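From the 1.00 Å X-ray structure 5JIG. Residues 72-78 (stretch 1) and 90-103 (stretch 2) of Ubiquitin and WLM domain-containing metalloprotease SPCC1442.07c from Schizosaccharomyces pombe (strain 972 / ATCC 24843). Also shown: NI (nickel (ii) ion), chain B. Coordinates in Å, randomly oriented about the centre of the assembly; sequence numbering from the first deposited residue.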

ATOM      1  N   HIS A  72       0.029 -10.788   1.213  1.00  5.47           N
ATOM      2  CA  HIS A  72       1.100  -9.955   1.755  1.00  5.20           C
ATOM      3  C   HIS A  72       1.482  -8.925   0.696  1.00  4.78           C
ATOM      4  O   HIS A  72       1.805  -9.300  -0.417  1.00  5.94           O
ATOM      5  N   ILE A  73       1.418  -7.644   1.082  1.00  4.56           N
ATOM      6  CA  ILE A  73       1.907  -6.568   0.225  1.00  4.44           C
ATOM      7  C   ILE A  73       3.150  -5.967   0.889  1.00  4.60           C
ATOM      8  O   ILE A  73       3.170  -5.782   2.118  1.00  4.88           O
ATOM      9  N   GLU A  74       4.157  -5.688   0.072  1.00  4.67           N
ATOM     10  CA  GLU A  74       5.373  -5.034   0.531  1.00  4.96           C
ATOM     11  C   GLU A  74       5.536  -3.707  -0.214  1.00  5.34           C
ATOM     12  O   GLU A  74       5.163  -3.583  -1.390  1.00  6.32           O
ATOM     13  N   LEU A  75       6.096  -2.712   0.481  1.00  5.14           N
ATOM     14  CA  LEU A  75       6.324  -1.382  -0.101  1.00  5.68           C
ATOM     15  C   LEU A  75       7.725  -0.927   0.263  1.00  6.18           C
ATOM     16  O   LEU A  75       8.119  -0.946   1.430  1.00  6.92           O
ATOM     17  N   ARG A  76       8.483  -0.436  -0.736  1.00  6.42           N
ATOM     18  CA  ARG A  76       9.764   0.172  -0.451  1.00  6.86           C
ATOM     19  C   ARG A  76       9.494   1.571   0.108  1.00  7.34           C
ATOM     20  O   ARG A  76       8.869   2.402  -0.571  1.00  9.92           O
ATOM     21  N   LEU A  77       9.840   1.798   1.367  1.00  6.42           N
ATOM     22  CA  LEU A  77       9.607   3.087   2.015  1.00  6.53           C
ATOM     23  C   LEU A  77      10.830   3.981   1.916  1.00  7.23           C
ATOM     24  O   LEU A  77      10.681   5.214   2.011  1.00  8.55           O
ATOM     25  N   ARG A  78      12.026   3.382   1.819  1.00  8.06           N
ATOM     26  CA  ARG A  78      13.273   4.081   2.024  1.00  8.32           C
ATOM     27  C   ARG A  78      13.981   4.361   0.748  1.00  8.80           C
ATOM     28  O   ARG A  78      13.846   3.630  -0.253  1.00 10.94           O
ATOM     29  N   THR A  90       3.930   9.191  -3.786  1.00  7.72           N
ATOM     30  CA  THR A  90       4.435   8.143  -4.612  1.00  7.63           C
ATOM     31  C   THR A  90       4.198   6.764  -4.007  1.00  5.83           C
ATOM     32  O   THR A  90       3.782   5.830  -4.700  1.00  6.61           O
ATOM     33  N   VAL A  91       4.468   6.636  -2.713  1.00  5.59           N
ATOM     34  CA  VAL A  91       4.248   5.341  -2.049  1.00  5.36           C
ATOM     35  C   VAL A  91       2.796   4.968  -1.984  1.00  5.07           C
ATOM     36  O   VAL A  91       2.438   3.798  -2.217  1.00  5.21           O
ATOM     37  N   LYS A  92       1.915   5.920  -1.705  1.00  4.94           N
ATOM     38  CA  LYS A  92       0.483   5.634  -1.733  1.00  5.18           C
ATOM     39  C   LYS A  92       0.058   5.094  -3.094  1.00  4.71           C
ATOM     40  O   LYS A  92      -0.734   4.155  -3.171  1.00  5.17           O
ATOM     41  N   SER A  93       0.539   5.701  -4.158  1.00  5.20           N
ATOM     42  CA  SER A  93       0.189   5.226  -5.482  1.00  5.38           C
ATOM     43  C   SER A  93       0.757   3.844  -5.762  1.00  5.04           C
ATOM     44  O   SER A  93       0.084   3.013  -6.382  1.00  5.69           O
ATOM     45  N   THR A  94       1.965   3.547  -5.308  1.00  4.88           N
ATOM     46  CA  THR A  94       2.491   2.194  -5.376  1.00  5.09           C
ATOM     47  C   THR A  94       1.605   1.210  -4.603  1.00  4.70           C
ATOM     48  O   THR A  94       1.319   0.117  -5.084  1.00  4.96           O
ATOM     49  N   LEU A  95       1.116   1.606  -3.448  1.00  4.61           N
ATOM     50  CA  LEU A  95       0.197   0.734  -2.693  1.00  4.68           C
ATOM     51  C   LEU A  95      -1.062   0.451  -3.489  1.00  4.57           C
ATOM     52  O   LEU A  95      -1.558  -0.678  -3.517  1.00  5.14           O
ATOM     53  N   ILE A  96      -1.630   1.480  -4.149  1.00  4.80           N
ATOM     54  CA  ILE A  96      -2.810   1.252  -4.986  1.00  5.16           C
ATOM     55  C   ILE A  96      -2.495   0.301  -6.126  1.00  4.95           C
ATOM     56  O   ILE A  96      -3.320  -0.558  -6.446  1.00  5.36           O
ATOM     57  N   HIS A  97      -1.316   0.434  -6.736  1.00  5.13           N
ATOM     58  CA  HIS A  97      -0.873  -0.503  -7.742  1.00  5.22           C
ATOM     59  C   HIS A  97      -0.877  -1.925  -7.163  1.00  4.90           C
ATOM     60  O   HIS A  97      -1.441  -2.859  -7.779  1.00  5.29           O
ATOM     61  N   GLU A  98      -0.249  -2.119  -6.010  1.00  4.87           N
ATOM     62  CA  GLU A  98      -0.218  -3.452  -5.431  1.00  4.66           C
ATOM     63  C   GLU A  98      -1.618  -3.971  -5.098  1.00  4.86           C
ATOM     64  O   GLU A  98      -1.893  -5.161  -5.341  1.00  5.52           O
ATOM     65  N   LEU A  99      -2.487  -3.149  -4.587  1.00  4.71           N
ATOM     66  CA  LEU A  99      -3.854  -3.595  -4.322  1.00  5.36           C
ATOM     67  C   LEU A  99      -4.564  -4.039  -5.597  1.00  5.30           C
ATOM     68  O   LEU A  99      -5.359  -4.978  -5.575  1.00  5.94           O
ATOM     69  N   THR A 100      -4.297  -3.353  -6.721  1.00  5.52           N
ATOM     70  CA  THR A 100      -4.894  -3.717  -7.985  1.00  5.70           C
ATOM     71  C   THR A 100      -4.544  -5.142  -8.369  1.00  6.07           C
ATOM     72  O   THR A 100      -5.331  -5.872  -8.982  1.00  7.08           O
ATOM     73  N   HIS A 101      -3.339  -5.598  -8.008  1.00  5.99           N
ATOM     74  CA  HIS A 101      -2.892  -6.955  -8.213  1.00  7.11           C
ATOM     75  C   HIS A 101      -3.654  -7.986  -7.354  1.00  7.19           C
ATOM     76  O   HIS A 101      -3.491  -9.192  -7.569  1.00  8.60           O
ATOM     77  N   ASN A 102      -4.516  -7.565  -6.441  1.00  6.59           N
ATOM     78  CA  ASN A 102      -5.448  -8.511  -5.822  1.00  8.00           C
ATOM     79  C   ASN A 102      -6.362  -9.122  -6.860  1.00  8.54           C
ATOM     80  O   ASN A 102      -6.861 -10.239  -6.644  1.00 11.38           O
ATOM     81  N   VAL A 103      -6.632  -8.397  -7.967  1.00  8.71           N
ATOM     82  CA  VAL A 103      -7.571  -8.795  -9.001  1.00 10.47           C
ATOM     83  C   VAL A 103      -6.852  -9.135 -10.268  1.00 11.03           C
ATOM     84  O   VAL A 103      -7.187 -10.134 -10.920  1.00 16.47           O
TER

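No hydrogen bond joins these two stretches; the contact is mainly apolar side-chain packing, and stretch 2 also carries a metal site. The strand and helix run nearly antiparallel, at 155°, with axes 9.0 Å apart at closest approach.

Ile73 and Leu75 point toward the helix, while Glu74 between them points away, as expected in a strand. Ile73 is m, t. Ile73 CG2 lies 3.7 Å from Glu98 CB and 3.9 Å from Leu95 CD1. Ile73 CD1 reaches Leu99 CD2 at 3.7 Å. Leu75, also m, t, sets its CD2 3.8 Å from Leu95 CA and 3.9 Å from Thr94 CG2. Leu75 CD1 is 4.1 Å from Val91 CG1. Leu77 (m, t) starts sideways, but its end comes nearer, and Leu77 CD2 meets Val91 CG1 at 4.0 Å.

On the helix, Val91 (t), Thr94 (m) and Glu98 (m, m) point toward the strand. Leu95 (t, p) and Leu99 (m, t) leave sideways and bend in. Glu98 contributes its aliphatic part: Glu98 CG is 4.3 Å from Leu75 CD2.

The nickel ion lies outside this packing. His97 NE2 and His101 NE2, four residues apart in sequence, each bind NI at 2.1 Å. Two waters and two atoms from elsewhere in the structure complete six ligands.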

ATOM      1  CB  HIS A  72       2.298 -10.862   2.108  1.00  5.70           C
ATOM      2  CG  HIS A  72       3.488 -10.157   2.657  1.00  5.92           C
ATOM      3  ND1 HIS A  72       4.709 -10.777   2.816  1.00  7.24           N
ATOM      4  CD2 HIS A  72       3.692  -8.904   3.165  1.00  6.48           C
ATOM      5  CE1 HIS A  72       5.552  -9.921   3.392  1.00  7.23           C
ATOM      6  NE2 HIS A  72       4.959  -8.778   3.627  1.00  7.88           N
ATOM      7  CB  ILE A  73       0.799  -5.527  -0.036  1.00  4.86           C
ATOM      8  CG1 ILE A  73      -0.245  -6.149  -0.948  1.00  5.20           C
ATOM      9  CG2 ILE A  73       1.369  -4.238  -0.608  1.00  5.46           C
ATOM     10  CD1 ILE A  73      -1.499  -5.302  -1.158  1.00  6.11           C
ATOM     11  CB  GLU A  74       6.628  -5.832   0.348  1.00  6.67           C
ATOM     12  CG  GLU A  74       6.530  -7.274   0.756  1.00  7.37           C
ATOM     13  CD  GLU A  74       7.854  -7.964   0.849  1.00  8.03           C
ATOM     14  OE1 GLU A  74       8.860  -7.300   1.184  1.00  9.66           O
ATOM     15  OE2 GLU A  74       7.873  -9.196   0.589  1.00  9.90           O
ATOM     16  CB  LEU A  75       5.361  -0.349   0.494  1.00  5.83           C
ATOM     17  CG  LEU A  75       3.882  -0.610   0.249  1.00  5.94           C
ATOM     18  CD1 LEU A  75       3.095   0.361   1.083  1.00  6.28           C
ATOM     19  CD2 LEU A  75       3.502  -0.514  -1.229  1.00  7.54           C
ATOM     20  CB  ARG A  76      10.658   0.212  -1.683  1.00  9.36           C
ATOM     21  CG  ARG A  76      12.043   0.724  -1.378  1.00 12.97           C
ATOM     22  CD  ARG A  76      12.785   1.236  -2.559  1.00 19.49           C
ATOM     23  NE  ARG A  76      12.934   0.198  -3.547  1.00 22.69           N
ATOM     24  CZ  ARG A  76      14.049  -0.360  -3.953  1.00 26.31           C
ATOM     25  NH1 ARG A  76      13.934  -1.371  -4.782  1.00 29.15           N
ATOM     26  NH2 ARG A  76      15.250   0.160  -3.613  1.00 31.91           N
ATOM     27  CB  LEU A  77       9.261   2.870   3.468  1.00  6.67           C
ATOM     28  CG  LEU A  77       8.025   2.020   3.726  1.00  6.70           C
ATOM     29  CD1 LEU A  77       7.845   1.887   5.252  1.00  7.34           C
ATOM     30  CD2 LEU A  77       6.765   2.599   3.077  1.00  7.61           C
ATOM     31  CB  ARG A  78      14.189   3.248   2.946  1.00  8.66           C
ATOM     32  CG  ARG A  78      13.681   3.141   4.367  1.00  7.80           C
ATOM     33  CD  ARG A  78      14.537   2.204   5.195  1.00  8.12           C
ATOM     34  NE  ARG A  78      14.055   2.017   6.530  1.00  7.89           N
ATOM     35  CZ  ARG A  78      14.481   2.685   7.624  1.00  7.70           C
ATOM     36  NH1 ARG A  78      13.974   2.425   8.797  1.00  8.25           N
ATOM     37  NH2 ARG A  78      15.438   3.613   7.476  1.00  8.09           N
ATOM     38  CB  THR A  90       5.935   8.398  -4.902  1.00  9.70           C
ATOM     39  OG1 THR A  90       6.062   9.726  -5.500  1.00 13.12           O
ATOM     40  CG2 THR A  90       6.558   7.388  -5.795  1.00 10.86           C
ATOM     41  CB  VAL A  91       4.939   5.339  -0.668  1.00  5.80           C
ATOM     42  CG1 VAL A  91       4.591   4.051   0.099  1.00  6.90           C
ATOM     43  CG2 VAL A  91       6.454   5.472  -0.835  1.00  6.71           C
ATOM     44  CB  LYS A  92      -0.311   6.876  -1.321  1.00  5.80           C
ATOM     45  CG  LYS A  92      -1.818   6.690  -1.420  1.00  6.10           C
ATOM     46  CD  LYS A  92      -2.592   7.863  -0.899  1.00  7.54           C
ATOM     47  CE  LYS A  92      -4.056   7.770  -1.196  1.00  8.15           C
ATOM     48  NZ  LYS A  92      -4.878   8.772  -0.520  1.00 10.45           N
ATOM     49  CB  SER A  93       0.681   6.223  -6.538  1.00  5.65           C
ATOM     50  OG  SER A  93       0.280   5.807  -7.828  1.00  6.96           O
ATOM     51  CB  THR A  94       3.937   2.123  -4.919  1.00  5.65           C
ATOM     52  OG1 THR A  94       4.737   2.910  -5.794  1.00  8.29           O
ATOM     53  CG2 THR A  94       4.463   0.705  -4.830  1.00  6.58           C
ATOM     54  CB  LEU A  95      -0.109   1.323  -1.328  1.00  4.78           C
ATOM     55  CG  LEU A  95      -1.092   0.510  -0.466  1.00  5.38           C
ATOM     56  CD1 LEU A  95      -0.673  -0.942  -0.295  1.00  5.55           C
ATOM     57  CD2 LEU A  95      -1.267   1.195   0.881  1.00  5.35           C
ATOM     58  CB  ILE A  96      -3.415   2.607  -5.434  1.00  5.58           C
ATOM     59  CG1 ILE A  96      -3.865   3.402  -4.209  1.00  5.91           C
ATOM     60  CG2 ILE A  96      -4.515   2.376  -6.425  1.00  6.62           C
ATOM     61  CD1 ILE A  96      -4.375   4.794  -4.479  1.00  8.75           C
ATOM     62  CB  HIS A  97       0.528  -0.082  -8.225  1.00  5.65           C
ATOM     63  CG  HIS A  97       1.141  -1.031  -9.185  1.00  6.09           C
ATOM     64  ND1 HIS A  97       1.496  -0.660 -10.465  1.00  7.15           N
ATOM     65  CD2 HIS A  97       1.516  -2.329  -9.086  1.00  6.77           C
ATOM     66  CE1 HIS A  97       2.059  -1.703 -11.056  1.00  7.64           C
ATOM     67  NE2 HIS A  97       2.074  -2.746 -10.266  1.00  7.21           N
ATOM     68  CB  GLU A  98       0.694  -3.552  -4.223  1.00  5.11           C
ATOM     69  CG  GLU A  98       2.126  -3.047  -4.419  1.00  5.93           C
ATOM     70  CD  GLU A  98       2.828  -3.438  -5.606  1.00  7.06           C
ATOM     71  OE1 GLU A  98       2.480  -4.462  -6.214  1.00  8.08           O
ATOM     72  OE2 GLU A  98       3.797  -2.690  -5.932  1.00  9.11           O
ATOM     73  CB  LEU A  99      -4.643  -2.498  -3.631  1.00  5.41           C
ATOM     74  CG  LEU A  99      -4.265  -2.256  -2.158  1.00  5.59           C
ATOM     75  CD1 LEU A  99      -4.900  -0.977  -1.675  1.00  6.33           C
ATOM     76  CD2 LEU A  99      -4.701  -3.416  -1.259  1.00  6.26           C
ATOM     77  CB  THR A 100      -4.449  -2.702  -9.074  1.00  6.39           C
ATOM     78  OG1 THR A 100      -4.790  -1.386  -8.705  1.00  7.00           O
ATOM     79  CG2 THR A 100      -5.166  -2.960 -10.378  1.00  7.69           C
ATOM     80  CB  HIS A 101      -1.406  -7.127  -7.957  1.00  6.67           C
ATOM     81  CG  HIS A 101      -0.507  -6.562  -9.033  1.00  6.76           C
ATOM     82  ND1 HIS A 101      -0.568  -6.958 -10.344  1.00  7.91           N
ATOM     83  CD2 HIS A 101       0.572  -5.756  -8.930  1.00  7.02           C
ATOM     84  CE1 HIS A 101       0.423  -6.364 -10.994  1.00  7.81           C
ATOM     85  NE2 HIS A 101       1.153  -5.643 -10.176  1.00  7.37           N
ATOM     86  CB  ASN A 102      -6.267  -7.868  -4.744  1.00  7.35           C
ATOM     87  CG  ASN A 102      -5.483  -7.539  -3.484  1.00  7.81           C
ATOM     88  OD1 ASN A 102      -4.340  -7.949  -3.315  1.00 10.04           O
ATOM     89  ND2 ASN A 102      -6.096  -6.811  -2.566  1.00  9.53           N
ATOM     90  CB  VAL A 103      -8.615  -7.644  -9.234  1.00 11.87           C
ATOM     91  CG1 VAL A 103      -9.649  -7.984 -10.315  1.00 14.75           C
ATOM     92  CG2 VAL A 103      -9.303  -7.283  -7.932  1.00 14.34           C
TER
HETATM   93 NI    NI B 201       2.908  -4.614 -10.580  1.00  8.23          NI
HETATM   94  O   HOH W   1       4.032  -6.425 -10.698  1.00 13.65           O
HETATM   95  O   HOH W   2       4.865  -3.677 -10.703  1.00 12.46           O